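PDB 5ZT3: WA352 from Oryza sativa subsp. indica, which is a mitochondrial protein tied to cytoplasmic male sterility in rice, its crystallised part being a helical piece that spans a DUF8018 family region. Local coordinates for residues 26-29 against 30-33; 82-85 against 86-89. All coordinates share one frame; numbering follows the deposited sequence.

Interaction 1 of 2, residues 26-29 against 30-33; sequences GDSV and QSIQ
Ser28 and Ser31 both turn OG in between their own backbone N and carbonyl carbon (chi1 61° and 75°), and from there each hydroxyl reaches the main-chain N-H of the other serine. Ser28 OG accepts from Ser31 N at 3.0 Å, while Ser31 OG accepts from Ser28 N at 2.9 Å, with a nearly straight N-H...O angle of 173°. The two OG atoms come within 3.5 Å of each other, and the reciprocal pair holds chi1 of both serines. Regular helical bonding starts at the same place: Ile32 N donates to Ser28 O at 3.0 Å, and Gln33 N donates to Val29 O at 2.9 Å.

Beside the serines, Asp27 crosses Ile32 at about a right angle. The carboxylate oxygen OD2 of Asp27 rests against CG1 of Ile32 at 3.6 Å, whereas OD1 is turned to the polar side and accepts a hydrogen bond from a water 2.9 Å away; that water has a weak second bond to Ser31 OG. Arg35, Lys62 and Arg84 form salt bridges to this buried carboxylate, a cluster of positive charge that would be expected to stabilise its ionised form. On the apolar side, Val29 packs on Phe59 and Ile32 on Ala55, which seats the first turn against helix 45-72; the amide nitrogen NE2 of Gln33 bonds to Ser51 on that same helix.

Ser31 N lies in the first turn, with no helical carbonyl before it to bond, and Ser28 OG takes that place; Ser31 OG does the same in return for Ser28 N. Ser28 at the N-cap and Ser31 three residues on thus meet the definition of a capping box, here at the start of helix 29-37.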
loop_
_atom_site.group_PDB
_atom_site.type_symbol
_atom_site.label_atom_id
_atom_site.label_comp_id
_atom_site.label_asym_id
_atom_site.label_seq_id
_atom_site.Cartn_x
_atom_site.Cartn_y
_atom_site.Cartn_z
ATOM N N GLY A 26 1.771 2.310 -8.220
ATOM C CA GLY A 26 0.576 3.055 -8.532
ATOM C C GLY A 26 0.104 3.998 -7.450
ATOM O O GLY A 26 -0.954 4.614 -7.614
ATOM N N ASP A 27 0.845 4.130 -6.349
ATOM C CA ASP A 27 0.507 5.073 -5.294
ATOM C C ASP A 27 1.689 5.984 -5.009
ATOM O O ASP A 27 2.834 5.693 -5.358
ATOM C CB ASP A 27 0.139 4.371 -3.976
ATOM C CG ASP A 27 -1.336 4.064 -3.867
ATOM O OD1 ASP A 27 -2.092 4.401 -4.802
ATOM O OD2 ASP A 27 -1.749 3.502 -2.835
ATOM N N SER A 28 1.385 7.101 -4.355
ATOM C CA SER A 28 2.388 7.982 -3.780
ATOM C C SER A 28 1.897 8.380 -2.397
ATOM O O SER A 28 0.740 8.140 -2.042
ATOM C CB SER A 28 2.553 9.236 -4.639
ATOM O OG SER A 28 1.323 9.944 -4.696
ATOM N N VAL A 29 2.774 9.001 -1.607
ATOM C CA VAL A 29 2.320 9.589 -0.347
ATOM C C VAL A 29 1.130 10.508 -0.593
ATOM O O VAL A 29 0.118 10.456 0.124
ATOM C CB VAL A 29 3.477 10.329 0.350
ATOM C CG1 VAL A 29 2.964 11.079 1.584
ATOM C CG2 VAL A 29 4.584 9.354 0.736
ATOM N N GLN A 30 1.222 11.354 -1.624
ATOM C CA GLN A 30 0.158 12.318 -1.878
ATOM C C GLN A 30 -1.149 11.632 -2.255
ATOM O O GLN A 30 -2.226 12.052 -1.807
ATOM C CB GLN A 30 0.586 13.304 -2.960
ATOM C CG GLN A 30 1.502 14.402 -2.455
ATOM C CD GLN A 30 1.958 15.328 -3.565
ATOM O OE1 GLN A 30 1.956 14.956 -4.740
ATOM N NE2 GLN A 30 2.338 16.544 -3.199
ATOM N N SER A 31 -1.091 10.569 -3.062
ATOM C CA SER A 31 -2.336 9.919 -3.453
ATOM C C SER A 31 -2.981 9.209 -2.269
ATOM O O SER A 31 -4.211 9.210 -2.136
ATOM C CB SER A 31 -2.131 8.990 -4.655
ATOM O OG SER A 31 -1.470 7.792 -4.293
ATOM N N ILE A 32 -2.170 8.633 -1.376
ATOM C CA ILE A 32 -2.721 8.028 -0.165
ATOM C C ILE A 32 -3.315 9.099 0.737
ATOM O O ILE A 32 -4.393 8.913 1.315
ATOM C CB ILE A 32 -1.648 7.195 0.555
ATOM C CG1 ILE A 32 -1.236 6.012 -0.316
ATOM C CG2 ILE A 32 -2.132 6.738 1.931
ATOM C CD1 ILE A 32 0.046 5.335 0.146
ATOM N N GLN A 33 -2.626 10.231 0.865
ATOM C CA GLN A 33 -3.157 11.315 1.685
ATOM C C GLN A 33 -4.513 11.781 1.170
ATOM O O GLN A 33 -5.441 12.004 1.956
ATOM C CB GLN A 33 -2.172 12.476 1.701
ATOM C CG GLN A 33 -2.614 13.634 2.563
ATOM C CD GLN A 33 -1.601 14.746 2.579
ATOM O OE1 GLN A 33 -0.691 14.788 1.754
ATOM N NE2 GLN A 33 -1.745 15.655 3.527
HETATM O O HOH W 1 -3.238 6.206 -6.742
#

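Interaction 2 of 2, residues 82-85 against 86-89; sequences GARA and LDNP
Arg84 and Asp87 form a side-on, two-pronged salt bridge across a helical-type turn that follows helix 78-81 and runs out into a loop. Arg84 NE donates to Asp87 OD1 at 3.0 Å, on the syn side of that oxygen and almost straight at 172°. Arg84 NH2 meets the syn lone pair of Asp87 OD2, also at 3.0 Å. Guanidinium and carboxylate are nearly coplanar, 24° apart, consistent with each nitrogen meeting its own oxygen close to both planes. The arginine chain gets there by bending at chi2 and chi3, which folds its end back along the turn; NH1 is left to a salt bridge with Asp27.

The tight part lies at Leu86, which is buried. Its CB sits 3.6 Å from Ala83 O, and its side chain packs on Lys62, Ile65 and Ile66 of helix 45-72. The backbone is closed by bonds whose i to i+3 spacing makes the turn 3-10-like: Leu86 N to Ala83 O at 3.0 Å, and a longer one from Asp87 N to Arg84 O at 3.3 Å. Both donors stand well above the carbonyl plane rather than on a lone pair.

The charged part is looser, being only partly buried at Arg84 and Asp87 and hydrated. Past it the backbone is extended at Asp87 and Asn88, and the Asn88 side chain bonds to Glu96 and to Arg90 N. A water sits 2.7 Å from both Ala83 O and Asp87 OD2, linking a carbonyl of the turn to the carboxylate.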
loop_
_atom_site.group_PDB
_atom_site.type_symbol
_atom_site.label_atom_id
_atom_site.label_comp_id
_atom_site.label_asym_id
_atom_site.label_seq_id
_atom_site.Cartn_x
_atom_site.Cartn_y
_atom_site.Cartn_z
ATOM N N GLY A 82 0.792 -2.678 -7.828
ATOM C CA GLY A 82 0.749 -3.401 -6.572
ATOM C C GLY A 82 -0.027 -2.705 -5.472
ATOM O O GLY A 82 -0.623 -3.372 -4.621
ATOM N N ALA A 83 -0.025 -1.371 -5.449
ATOM C CA ALA A 83 -0.729 -0.702 -4.361
ATOM C C ALA A 83 -2.212 -1.035 -4.373
ATOM O O ALA A 83 -2.830 -1.132 -3.306
ATOM C CB ALA A 83 -0.483 0.804 -4.393
ATOM N N ARG A 84 -2.801 -1.228 -5.559
ATOM C CA ARG A 84 -4.220 -1.574 -5.627
ATOM C C ARG A 84 -4.503 -2.913 -4.968
ATOM O O ARG A 84 -5.584 -3.105 -4.393
ATOM C CB ARG A 84 -4.711 -1.566 -7.079
ATOM C CG ARG A 84 -4.616 -0.208 -7.787
ATOM C CD ARG A 84 -5.647 0.827 -7.303
ATOM N NE ARG A 84 -5.457 1.196 -5.902
ATOM C CZ ARG A 84 -4.517 2.027 -5.455
ATOM N NH1 ARG A 84 -3.668 2.600 -6.299
ATOM N NH2 ARG A 84 -4.416 2.272 -4.158
ATOM N N ALA A 85 -3.543 -3.833 -5.001
ATOM C CA ALA A 85 -3.737 -5.122 -4.359
ATOM C C ALA A 85 -3.710 -5.020 -2.842
ATOM O O ALA A 85 -4.059 -5.995 -2.170
ATOM C CB ALA A 85 -2.689 -6.124 -4.853
ATOM N N LEU A 86 -3.320 -3.876 -2.290
ATOM C CA LEU A 86 -3.258 -3.682 -0.850
ATOM C C LEU A 86 -4.433 -2.861 -0.314
ATOM O O LEU A 86 -4.494 -2.596 0.895
ATOM C CB LEU A 86 -1.923 -3.047 -0.454
ATOM C CG LEU A 86 -0.700 -3.860 -0.878
ATOM C CD1 LEU A 86 0.585 -3.171 -0.455
ATOM C CD2 LEU A 86 -0.746 -5.270 -0.316
ATOM N N ASP A 87 -5.363 -2.458 -1.173
ATOM C CA ASP A 87 -6.572 -1.781 -0.722
ATOM C C ASP A 87 -7.409 -2.716 0.154
ATOM O O ASP A 87 -7.274 -3.940 0.112
ATOM C CB ASP A 87 -7.443 -1.409 -1.926
ATOM C CG ASP A 87 -6.825 -0.334 -2.812
ATOM O OD1 ASP A 87 -7.229 -0.252 -4.000
ATOM O OD2 ASP A 87 -5.960 0.434 -2.337
ATOM N N ASN A 88 -8.321 -2.128 0.926
ATOM C CA ASN A 88 -9.260 -2.912 1.729
ATOM C C ASN A 88 -10.663 -2.388 1.453
ATOM O O ASN A 88 -10.967 -1.233 1.813
ATOM C CB ASN A 88 -8.934 -2.819 3.221
ATOM C CG ASN A 88 -9.760 -3.776 4.062
ATOM O OD1 ASN A 88 -10.900 -4.107 3.719
ATOM N ND2 ASN A 88 -9.185 -4.239 5.167
ATOM N N PRO A 89 -11.551 -3.195 0.861
ATOM C CA PRO A 89 -12.899 -2.711 0.522
ATOM C C PRO A 89 -13.788 -2.473 1.720
ATOM O O PRO A 89 -14.866 -1.887 1.552
ATOM C CB PRO A 89 -13.480 -3.833 -0.355
ATOM C CG PRO A 89 -12.351 -4.724 -0.690
ATOM C CD PRO A 89 -11.314 -4.562 0.373
HETATM O O HOH W 2 -3.598 0.280 -1.117
#

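Overall arrangement
Interactions 1 and 2 are both local turns packed on helix 45-72, one starting helix 29-37 and the other following helix 78-81. Interaction 2 is the more buried, about 6 Å from the chain centre to its own centre against 9 Å for interaction 1, which has Gln30 exposed. Their chemistry differs accordingly: hydroxyl-to-backbone capping in 26-33, a charged pair beside a buried leucine in 82-89. Though distant in sequence, they meet where Asp27 OD1 forms a 2.8 Å salt bridge with Arg84 NH1 and Asp27 OD2 lies 3.4 Å from Ala83 CB. Arg84 thus spans the two carboxylates of Asp27 and Asp87, joining the turns directly.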